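B-agarase (Saccharophagus degradans, PDB 4BQ2) hydrolyses agarose chains as a family 50 exo-beta-agarase, probably releasing short sugar units from the chain end. Local coordinates at residues S83-Y87 with S172-A176; S101-P105 with I668-S672; F653-A657 with N715-G719. All blocks are in the same frame, centred on the assembly; numbering follows the deposited sequence.

Interaction 1 (S83-Y87 with S172-A176); sequences STQFY and SVQSA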
ATOM      1  N   SER A  83      -1.750 -21.766   0.638  1.00 18.47           N
ATOM      2  CA  SER A  83      -1.481 -21.135   1.915  1.00 18.02           C
ATOM      3  C   SER A  83      -2.643 -20.198   2.185  1.00 17.59           C
ATOM      4  O   SER A  83      -3.418 -19.887   1.269  1.00 17.54           O
ATOM      5  CB  SER A  83      -0.155 -20.351   1.909  1.00 18.48           C
ATOM      6  OG  SER A  83      -0.237 -19.228   1.067  1.00 18.89           O
ATOM      7  N   THR A  84      -2.749 -19.754   3.437  1.00 17.62           N
ATOM      8  CA  THR A  84      -3.842 -18.936   3.923  1.00 17.05           C
ATOM      9  C   THR A  84      -3.288 -17.734   4.657  1.00 16.78           C
ATOM     10  O   THR A  84      -2.477 -17.888   5.564  1.00 18.16           O
ATOM     11  CB  THR A  84      -4.707 -19.756   4.948  1.00 17.01           C
ATOM     12  OG1 THR A  84      -5.137 -20.968   4.345  1.00 16.55           O
ATOM     13  CG2 THR A  84      -5.910 -18.952   5.421  1.00 16.22           C
ATOM     14  N   GLN A  85      -3.721 -16.534   4.280  1.00 16.34           N
ATOM     15  CA  GLN A  85      -3.384 -15.339   5.042  1.00 15.62           C
ATOM     16  C   GLN A  85      -4.577 -15.065   5.971  1.00 16.14           C
ATOM     17  O   GLN A  85      -5.690 -14.752   5.505  1.00 15.53           O
ATOM     18  CB  GLN A  85      -3.094 -14.127   4.139  1.00 14.94           C
ATOM     19  CG  GLN A  85      -2.914 -12.846   4.957  1.00 15.40           C
ATOM     20  CD  GLN A  85      -2.631 -11.622   4.128  1.00 15.14           C
ATOM     21  OE1 GLN A  85      -2.629 -11.679   2.886  1.00 15.85           O
ATOM     22  NE2 GLN A  85      -2.461 -10.476   4.798  1.00 14.81           N
ATOM     23  N   PHE A  86      -4.355 -15.230   7.276  1.00 14.85           N
ATOM     24  CA  PHE A  86      -5.350 -14.913   8.271  1.00 16.18           C
ATOM     25  C   PHE A  86      -5.201 -13.471   8.740  1.00 16.47           C
ATOM     26  O   PHE A  86      -4.062 -12.994   9.007  1.00 17.10           O
ATOM     27  CB  PHE A  86      -5.178 -15.830   9.509  1.00 15.87           C
ATOM     28  CG  PHE A  86      -6.162 -16.943   9.580  1.00 17.21           C
ATOM     29  CD1 PHE A  86      -7.454 -16.807   9.013  1.00 17.27           C
ATOM     30  CD2 PHE A  86      -5.845 -18.119  10.253  1.00 17.74           C
ATOM     31  CE1 PHE A  86      -8.390 -17.833   9.125  1.00 17.94           C
ATOM     32  CE2 PHE A  86      -6.765 -19.147  10.360  1.00 18.11           C
ATOM     33  CZ  PHE A  86      -8.037 -19.013   9.778  1.00 18.22           C
ATOM     34  N   TYR A  87      -6.345 -12.796   8.866  1.00 15.56           N
ATOM     35  CA  TYR A  87      -6.435 -11.536   9.569  1.00 14.68           C
ATOM     36  C   TYR A  87      -6.943 -11.843  10.956  1.00 15.75           C
ATOM     37  O   TYR A  87      -7.978 -12.494  11.087  1.00 15.87           O
ATOM     38  CB  TYR A  87      -7.394 -10.596   8.846  1.00 16.20           C
ATOM     39  CG  TYR A  87      -6.824 -10.089   7.530  1.00 15.48           C
ATOM     40  CD1 TYR A  87      -7.014 -10.802   6.360  1.00 16.46           C
ATOM     41  CD2 TYR A  87      -6.089  -8.911   7.482  1.00 16.90           C
ATOM     42  CE1 TYR A  87      -6.491 -10.350   5.134  1.00 16.73           C
ATOM     43  CE2 TYR A  87      -5.556  -8.443   6.277  1.00 17.49           C
ATOM     44  CZ  TYR A  87      -5.762  -9.172   5.114  1.00 17.53           C
ATOM     45  OH  TYR A  87      -5.240  -8.688   3.926  1.00 18.12           O
ATOM     46  N   SER A 172     -10.049 -14.324   9.959  1.00 18.25           N
ATOM     47  CA  SER A 172     -10.747 -14.249   8.688  1.00 17.24           C
ATOM     48  C   SER A 172      -9.835 -14.373   7.479  1.00 17.92           C
ATOM     49  O   SER A 172      -8.665 -13.990   7.526  1.00 17.20           O
ATOM     50  CB  SER A 172     -11.573 -12.964   8.553  1.00 17.99           C
ATOM     51  OG  SER A 172     -10.791 -11.768   8.757  1.00 19.33           O
ATOM     52  N   VAL A 173     -10.434 -14.855   6.395  1.00 16.58           N
ATOM     53  CA  VAL A 173      -9.833 -14.892   5.076  1.00 16.86           C
ATOM     54  C   VAL A 173     -10.643 -13.978   4.151  1.00 17.02           C
ATOM     55  O   VAL A 173     -11.863 -14.165   4.018  1.00 18.47           O
ATOM     56  CB  VAL A 173      -9.815 -16.338   4.575  1.00 16.25           C
ATOM     57  CG1 VAL A 173      -9.621 -16.417   3.068  1.00 16.86           C
ATOM     58  CG2 VAL A 173      -8.746 -17.151   5.306  1.00 15.85           C
ATOM     59  N   GLN A 174      -9.971 -13.024   3.494  1.00 16.51           N
ATOM     60  CA  GLN A 174     -10.630 -11.909   2.787  1.00 17.18           C
ATOM     61  C   GLN A 174     -10.241 -11.845   1.309  1.00 17.83           C
ATOM     62  O   GLN A 174      -9.053 -11.960   0.978  1.00 18.69           O
ATOM     63  CB  GLN A 174     -10.268 -10.593   3.483  1.00 18.02           C
ATOM     64  CG  GLN A 174     -10.726 -10.576   4.933  1.00 18.75           C
ATOM     65  CD  GLN A 174     -10.339  -9.332   5.717  1.00 18.02           C
ATOM     66  OE1 GLN A 174     -10.015  -8.265   5.164  1.00 18.38           O
ATOM     67  NE2 GLN A 174     -10.368  -9.470   7.028  1.00 16.86           N
ATOM     68  N   SER A 175     -11.233 -11.677   0.422  1.00 16.06           N
ATOM     69  CA  SER A 175     -11.008 -11.548  -1.006  1.00 15.99           C
ATOM     70  C   SER A 175     -10.012 -12.555  -1.581  1.00 16.52           C
ATOM     71  O   SER A 175      -9.109 -12.189  -2.329  1.00 16.55           O
ATOM     72  CB  SER A 175     -10.552 -10.119  -1.352  1.00 15.65           C
ATOM     73  OG  SER A 175     -11.625  -9.209  -1.105  1.00 16.13           O
ATOM     74  N   ALA A 176     -10.165 -13.822  -1.209  1.00 17.18           N
ATOM     75  CA  ALA A 176      -9.380 -14.899  -1.761  1.00 17.23           C
ATOM     76  C   ALA A 176      -9.846 -15.271  -3.177  1.00 18.98           C
ATOM     77  O   ALA A 176     -10.973 -14.896  -3.603  1.00 20.97           O
ATOM     78  CB  ALA A 176      -9.460 -16.111  -0.832  1.00 17.65           C
TER
HETATM   79  O   HOH W   1      -7.051 -13.496   3.562  1.00 15.30           O
HETATM   80  O   HOH W   2     -10.407 -11.096  11.422  1.00 14.88           O
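Tyr-87 and Ser-172 form an antiparallel hydrogen-bonded pair where strands 84-87 and 172-174 meet at a steep 115° between their directions. Tyr-87 N donates to Ser-172 O at 2.9 Å, almost straight at 174°. Ser-172 N returns a bond of 3.0 Å to Tyr-87 O. The strands splay apart. A water bridges the widening gap, giving a proton to Gln-85 O and taking one from Gln-174 N.

The side-chain amide of Gln-174 lies over one face of the Tyr-87 ring, the two planes 18° apart. Gln-174 NE2 sits 3.6 Å from Tyr-87 CG. The Gln-174 chain runs extended beyond CG, and a bond from Gln-174 NE2 to Ser-172 OG, 2.9 Å long and in the amide plane, would help hold the amide there. Tyr-87 and Ser-172 project from the same face of the sheet. On the other face, Thr-84 CG2 presses tightly on Val-173 CG2 at 3.4 Å. The Phe-86 ring turns its edge to Ser-172 O.

The contact belongs to the CBM-like beta domain. Strand 97-104 pairs with strand 84-92, and strand 51-56 with strand 166-174. Val-182 and Lys-180 of strand 180-191, with Leu-42 and Met-44 of strand 36-44, cover the Phe-86 and Val-173 side.

Interaction 2 (S101-P105 with I668-S672); sequences SIDIP and IHAAS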
ATOM      1  N   SER A 101      -1.786  -9.933  11.085  1.00 16.55           N
ATOM      2  CA  SER A 101      -2.003 -10.892  10.028  1.00 16.19           C
ATOM      3  C   SER A 101      -0.716 -11.647   9.767  1.00 16.20           C
ATOM      4  O   SER A 101       0.405 -11.142  10.087  1.00 15.49           O
ATOM      5  CB  SER A 101      -2.471 -10.165   8.734  1.00 15.10           C
ATOM      6  OG  SER A 101      -2.704 -11.123   7.706  1.00 16.50           O
ATOM      7  N   ILE A 102      -0.852 -12.840   9.185  0.50 16.16           N
ATOM      8  CA  ILE A 102       0.318 -13.652   8.821  0.50 16.32           C
ATOM      9  C   ILE A 102      -0.093 -14.711   7.802  0.50 16.26           C
ATOM     10  O   ILE A 102      -1.289 -15.003   7.647  0.50 16.97           O
ATOM     11  CB  ILE A 102       0.971 -14.292  10.088  0.50 16.35           C
ATOM     12  CG1 ILE A 102       2.365 -14.828   9.783  0.50 16.63           C
ATOM     13  CG2 ILE A 102       0.074 -15.375  10.684  0.50 16.47           C
ATOM     14  CD1 ILE A 102       3.313 -13.742   9.340  0.50 16.20           C
ATOM     15  N   ASP A 103       0.884 -15.274   7.094  1.00 16.05           N
ATOM     16  CA  ASP A 103       0.658 -16.411   6.199  1.00 15.74           C
ATOM     17  C   ASP A 103       0.648 -17.692   7.016  1.00 16.32           C
ATOM     18  O   ASP A 103       1.430 -17.812   7.962  1.00 15.12           O
ATOM     19  CB  ASP A 103       1.825 -16.547   5.202  1.00 16.18           C
ATOM     20  CG  ASP A 103       3.158 -16.753   5.891  1.00 17.02           C
ATOM     21  OD1 ASP A 103       3.649 -15.782   6.524  1.00 16.40           O
ATOM     22  OD2 ASP A 103       3.703 -17.898   5.805  1.00 16.91           O
ATOM     23  N   ILE A 104      -0.236 -18.620   6.644  1.00 15.93           N
ATOM     24  CA  ILE A 104      -0.303 -19.954   7.229  1.00 16.94           C
ATOM     25  C   ILE A 104       0.024 -20.951   6.132  1.00 17.17           C
ATOM     26  O   ILE A 104      -0.805 -21.217   5.239  1.00 19.08           O
ATOM     27  CB  ILE A 104      -1.685 -20.289   7.834  1.00 16.16           C
ATOM     28  CG1 ILE A 104      -2.237 -19.122   8.678  1.00 16.28           C
ATOM     29  CG2 ILE A 104      -1.594 -21.613   8.576  1.00 17.19           C
ATOM     30  CD1 ILE A 104      -1.394 -18.700   9.903  1.00 16.27           C
ATOM     31  N   PRO A 105       1.254 -21.492   6.161  1.00 17.25           N
ATOM     32  CA  PRO A 105       1.660 -22.453   5.136  1.00 17.21           C
ATOM     33  C   PRO A 105       0.976 -23.802   5.297  1.00 16.92           C
ATOM     34  O   PRO A 105       0.513 -24.129   6.388  1.00 17.80           O
ATOM     35  CB  PRO A 105       3.191 -22.612   5.362  1.00 16.20           C
ATOM     36  CG  PRO A 105       3.591 -21.402   6.140  1.00 17.71           C
ATOM     37  CD  PRO A 105       2.390 -21.070   7.002  1.00 16.44           C
ATOM     38  N   ILE A 668      -0.243  -8.288   1.738  1.00 14.83           N
ATOM     39  CA  ILE A 668      -0.766  -9.588   1.392  1.00 15.98           C
ATOM     40  C   ILE A 668       0.402 -10.552   1.526  1.00 15.57           C
ATOM     41  O   ILE A 668       1.526 -10.216   1.150  1.00 16.23           O
ATOM     42  CB  ILE A 668      -1.365  -9.622  -0.040  1.00 16.42           C
ATOM     43  CG1 ILE A 668      -2.627  -8.724  -0.128  1.00 17.21           C
ATOM     44  CG2 ILE A 668      -1.620 -11.078  -0.467  1.00 16.64           C
ATOM     45  CD1 ILE A 668      -3.865  -9.208   0.672  1.00 17.97           C
ATOM     46  N   HIS A 669       0.145 -11.714   2.123  1.00 15.30           N
ATOM     47  CA  HIS A 669       1.223 -12.579   2.656  1.00 15.71           C
ATOM     48  C   HIS A 669       1.253 -13.950   1.969  1.00 16.31           C
ATOM     49  O   HIS A 669       0.201 -14.581   1.769  1.00 16.39           O
ATOM     50  CB  HIS A 669       1.044 -12.798   4.184  1.00 15.49           C
ATOM     51  CG  HIS A 669       1.000 -11.535   5.005  1.00 16.98           C
ATOM     52  ND1 HIS A 669       0.734 -11.543   6.356  1.00 17.60           N
ATOM     53  CD2 HIS A 669       1.176 -10.233   4.664  1.00 16.79           C
ATOM     54  CE1 HIS A 669       0.762 -10.301   6.821  1.00 18.25           C
ATOM     55  NE2 HIS A 669       1.023  -9.487   5.810  1.00 17.70           N
ATOM     56  N   ALA A 670       2.462 -14.413   1.659  1.00 16.29           N
ATOM     57  CA  ALA A 670       2.714 -15.728   1.103  1.00 15.33           C
ATOM     58  C   ALA A 670       3.600 -16.503   2.068  1.00 15.58           C
ATOM     59  O   ALA A 670       4.227 -15.909   2.964  1.00 15.34           O
ATOM     60  CB  ALA A 670       3.411 -15.608  -0.253  1.00 15.61           C
ATOM     61  N   ALA A 671       3.676 -17.809   1.848  1.00 15.43           N
ATOM     62  CA  ALA A 671       4.372 -18.743   2.757  1.00 14.81           C
ATOM     63  C   ALA A 671       5.861 -18.768   2.500  1.00 16.24           C
ATOM     64  O   ALA A 671       6.620 -19.230   3.353  1.00 16.32           O
ATOM     65  CB  ALA A 671       3.810 -20.141   2.594  1.00 14.15           C
ATOM     66  N   SER A 672       6.273 -18.270   1.327  1.00 15.93           N
ATOM     67  CA  SER A 672       7.644 -18.412   0.818  1.00 16.19           C
ATOM     68  C   SER A 672       7.771 -17.645  -0.465  1.00 18.22           C
ATOM     69  O   SER A 672       6.724 -17.236  -1.052  1.00 17.49           O
ATOM     70  CB  SER A 672       7.966 -19.896   0.532  1.00 17.00           C
ATOM     71  OG  SER A 672       7.307 -20.365  -0.629  1.00 17.22           O
TER
HETATM   72  O   HOH W   3       6.106 -18.627   6.106  1.00 15.72           O
HETATM   73  O   HOH W   4       4.466 -13.721   4.716  1.00 20.26           O
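This contact joins the CBM-like beta domain to the larger, probably catalytic, part of the chain. Strand 101-104 lies along the loop that leads into helix 673-688, and Ser-672 is the N-cap of that helix. The two segments approach closely at two places: the CA atoms of Asp-103 and His-669, and those of Pro-105 and Ala-671, are each 5.2 Å apart.

No direct hydrogen bond crosses between the segments. The His-669 ring instead sets its edge against the strand backbone. ND1 of His-669 is 3.3 Å from Ile-102 CA, and CE1 of His-669 is 3.4 Å from Ser-101 O. Both strand atoms lie near the ring plane. The next ring atom, NE2, bonds to Gly-666 O, which would help fix the ring's rotation.

Asp-103 reaches over the Ala-670 peptide. Its CG stands between its own backbone N and carbonyl carbon (chi1 59°), which brings the carboxylate near Ala-670 O. Two waters make the polar link. One donates to Asp-103 OD2 and to Ala-671 O. The other donates to Asp-103 OD1 at 2.9 Å and to Ala-670 O at 2.8 Å. Farther along, CB of Pro-105 packs on CB of Ala-671 at 3.8 Å.

Arg-150 of strand 150-155 forms a salt bridge with Asp-103 OD1, which would balance the buried carboxylate. The backbone N of Asp-103 is buried here without a partner. The carboxylate, if ionised as its salt bridge with Arg-150 suggests, has no proton to offer the Ala-670 and Ala-671 carbonyls. The waters supply the missing donors. Between these two segments the polar link is therefore water-mediated, while the Gln-85 side chain on the neighbouring strand bonds directly to His-669 N.

Interaction 3 (F653-A657 with N715-G719); sequences FHIGA and NYNVG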
ATOM      1  N   PHE A 653      -0.614  -3.540  -6.453  1.00 14.81           N
ATOM      2  CA  PHE A 653      -0.873  -4.745  -5.657  1.00 14.51           C
ATOM      3  C   PHE A 653       0.503  -5.284  -5.285  1.00 14.87           C
ATOM      4  O   PHE A 653       1.530  -4.856  -5.848  1.00 14.32           O
ATOM      5  CB  PHE A 653      -1.679  -5.812  -6.416  1.00 14.92           C
ATOM      6  CG  PHE A 653      -0.913  -6.529  -7.523  1.00 14.90           C
ATOM      7  CD1 PHE A 653      -0.637  -5.887  -8.731  1.00 14.89           C
ATOM      8  CD2 PHE A 653      -0.535  -7.878  -7.375  1.00 14.91           C
ATOM      9  CE1 PHE A 653       0.048  -6.558  -9.759  1.00 15.67           C
ATOM     10  CE2 PHE A 653       0.133  -8.559  -8.402  1.00 14.79           C
ATOM     11  CZ  PHE A 653       0.435  -7.896  -9.588  1.00 15.10           C
ATOM     12  N   HIS A 654       0.518  -6.216  -4.350  1.00 13.92           N
ATOM     13  CA  HIS A 654       1.752  -6.934  -4.012  1.00 15.00           C
ATOM     14  C   HIS A 654       1.497  -8.160  -3.151  1.00 14.74           C
ATOM     15  O   HIS A 654       0.411  -8.295  -2.604  1.00 13.85           O
ATOM     16  CB  HIS A 654       2.879  -6.037  -3.443  1.00 14.58           C
ATOM     17  CG  HIS A 654       2.600  -5.357  -2.120  1.00 15.29           C
ATOM     18  ND1 HIS A 654       2.009  -5.975  -1.020  1.00 16.14           N
ATOM     19  CD2 HIS A 654       2.922  -4.114  -1.709  1.00 14.74           C
ATOM     20  CE1 HIS A 654       1.944  -5.122  -0.014  1.00 14.10           C
ATOM     21  NE2 HIS A 654       2.479  -3.980  -0.408  1.00 17.12           N
ATOM     22  N   ILE A 655       2.489  -9.052  -3.065  1.00 14.43           N
ATOM     23  CA  ILE A 655       2.480 -10.165  -2.085  1.00 14.75           C
ATOM     24  C   ILE A 655       3.915 -10.294  -1.574  1.00 14.47           C
ATOM     25  O   ILE A 655       4.855 -10.245  -2.364  1.00 14.87           O
ATOM     26  CB  ILE A 655       2.076 -11.502  -2.763  1.00 14.93           C
ATOM     27  CG1 ILE A 655       0.677 -11.391  -3.378  1.00 14.59           C
ATOM     28  CG2 ILE A 655       2.096 -12.660  -1.761  1.00 15.71           C
ATOM     29  CD1 ILE A 655       0.676 -11.246  -4.899  1.00 15.33           C
ATOM     30  N   GLY A 656       4.094 -10.391  -0.259  1.00 14.67           N
ATOM     31  CA  GLY A 656       5.448 -10.588   0.311  1.00 14.97           C
ATOM     32  C   GLY A 656       5.567 -11.854   1.143  1.00 15.55           C
ATOM     33  O   GLY A 656       4.575 -12.572   1.385  1.00 15.26           O
ATOM     34  N   ALA A 657       6.787 -12.129   1.604  1.00 14.92           N
ATOM     35  CA  ALA A 657       7.034 -13.337   2.413  1.00 15.88           C
ATOM     36  C   ALA A 657       8.097 -12.975   3.448  1.00 16.91           C
ATOM     37  O   ALA A 657       8.672 -11.881   3.391  1.00 16.01           O
ATOM     38  CB  ALA A 657       7.516 -14.483   1.515  1.00 14.11           C
ATOM     39  N   ASN A 715       8.246  -1.441   5.858  1.00 21.92           N
ATOM     40  CA  ASN A 715       9.466  -2.244   5.852  1.00 21.52           C
ATOM     41  C   ASN A 715       9.219  -3.591   5.213  1.00 21.49           C
ATOM     42  O   ASN A 715       9.570  -4.631   5.776  1.00 21.52           O
ATOM     43  CB  ASN A 715      10.036  -2.399   7.302  1.00 21.76           C
ATOM     44  CG  ASN A 715       9.073  -3.109   8.270  1.00 22.97           C
ATOM     45  OD1 ASN A 715       7.861  -3.204   8.026  1.00 22.47           O
ATOM     46  ND2 ASN A 715       9.626  -3.635   9.369  1.00 20.66           N
ATOM     47  N   TYR A 716       8.597  -3.582   4.030  1.00 19.57           N
ATOM     48  CA  TYR A 716       8.018  -4.782   3.444  1.00 17.96           C
ATOM     49  C   TYR A 716       8.849  -5.525   2.391  1.00 17.22           C
ATOM     50  O   TYR A 716       9.597  -4.910   1.630  1.00 18.41           O
ATOM     51  CB  TYR A 716       6.702  -4.374   2.728  1.00 18.81           C
ATOM     52  CG  TYR A 716       5.626  -3.663   3.536  1.00 19.64           C
ATOM     53  CD1 TYR A 716       5.505  -3.840   4.926  1.00 19.75           C
ATOM     54  CD2 TYR A 716       4.668  -2.867   2.888  1.00 20.76           C
ATOM     55  CE1 TYR A 716       4.513  -3.207   5.651  1.00 19.25           C
ATOM     56  CE2 TYR A 716       3.642  -2.250   3.597  1.00 19.57           C
ATOM     57  CZ  TYR A 716       3.556  -2.422   4.968  1.00 21.63           C
ATOM     58  OH  TYR A 716       2.531  -1.809   5.679  1.00 20.57           O
ATOM     59  N   ASN A 717       8.606  -6.831   2.265  1.00 17.34           N
ATOM     60  CA  ASN A 717       9.154  -7.634   1.171  1.00 17.48           C
ATOM     61  C   ASN A 717       8.261  -7.525  -0.039  1.00 17.35           C
ATOM     62  O   ASN A 717       7.557  -8.458  -0.371  1.00 17.05           O
ATOM     63  CB  ASN A 717       9.333  -9.111   1.576  1.00 18.86           C
ATOM     64  CG  ASN A 717       9.760 -10.003   0.401  1.00 18.91           C
ATOM     65  OD1 ASN A 717      10.515  -9.571  -0.527  1.00 21.69           O
ATOM     66  ND2 ASN A 717       9.257 -11.209   0.390  1.00 15.19           N
ATOM     67  N   VAL A 718       8.312  -6.385  -0.716  1.00 16.36           N
ATOM     68  CA  VAL A 718       7.402  -6.137  -1.809  1.00 16.34           C
ATOM     69  C   VAL A 718       8.158  -5.900  -3.113  1.00 16.72           C
ATOM     70  O   VAL A 718       7.556  -5.504  -4.109  1.00 15.26           O
ATOM     71  CB  VAL A 718       6.413  -5.003  -1.468  1.00 15.43           C
ATOM     72  CG1 VAL A 718       5.522  -5.457  -0.324  1.00 16.74           C
ATOM     73  CG2 VAL A 718       7.129  -3.709  -1.107  1.00 17.35           C
ATOM     74  N   GLY A 719       9.466  -6.194  -3.103  1.00 14.75           N
ATOM     75  CA  GLY A 719      10.311  -5.948  -4.289  1.00 14.64           C
ATOM     76  C   GLY A 719      10.331  -7.105  -5.270  1.00 14.86           C
ATOM     77  O   GLY A 719      10.115  -8.262  -4.883  1.00 14.49           O
TER
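The main apolar contact is a CH-pi one between Val-718 and His-654. Val-718 CG1 stands over the centre of the imidazole, 3.3 Å from the His-654 ring centroid. Its closest ring atom is CD2 of His-654 at 3.2 Å, so the packing is tight. The His-654 CG lies between its backbone N and carbonyl carbon; this chi1 of 64° swings the ring toward Val-718, and chi2 of 44° sets its face to CG1. The Tyr-716 and His-654 side chains cross at about a right angle, with CD2 of Tyr-716 4.1 Å from NE2 of His-654.

Polar contact rests on Asn-717. Asn-717 ND2 donates to Ala-657 O at 3.1 Å, from above the carbonyl plane and with a bent N-H angle of 142°. Asn-717 ND2 also sits 2.9 Å from Ala-657 N without bonding to it, so the strength of the bond is doubtful. Asn-717 is the centre of an inverse gamma turn, and its backbone O lies 3.1 Å from CA of Gly-656.

Both segments are loops, following parallel neighbouring strands 648-652 and 693-699, consistent with the (beta/alpha)8 barrel of this family. Trp-698 of strand 693-699 touches His-654 and Ile-655. Arg-676 of helix 673-688 bonds to both segments, at Ile-655 O and Gly-719 O.

In the fold
All three contacts are largely buried, but they lie at different levels. Interaction 1 is internal to the beta domain, interaction 2 joins that domain to the probably catalytic part, and interaction 3 lies deepest, its centre about 9 Å from the centre of the chain, against about 17 Å for the centres of the other two. Strands 84-92 and 97-104 are neighbours, so interactions 1 and 2 share a sheet. Backbone bonds between Gly-656 and both Ile-668 and Ala-670 carry the connection on to interaction 3. The chemistry changes along this path: strand pairing and an amide stack, then water bridges, then CH-pi packing and a bent, doubtful side-chain bond between loops.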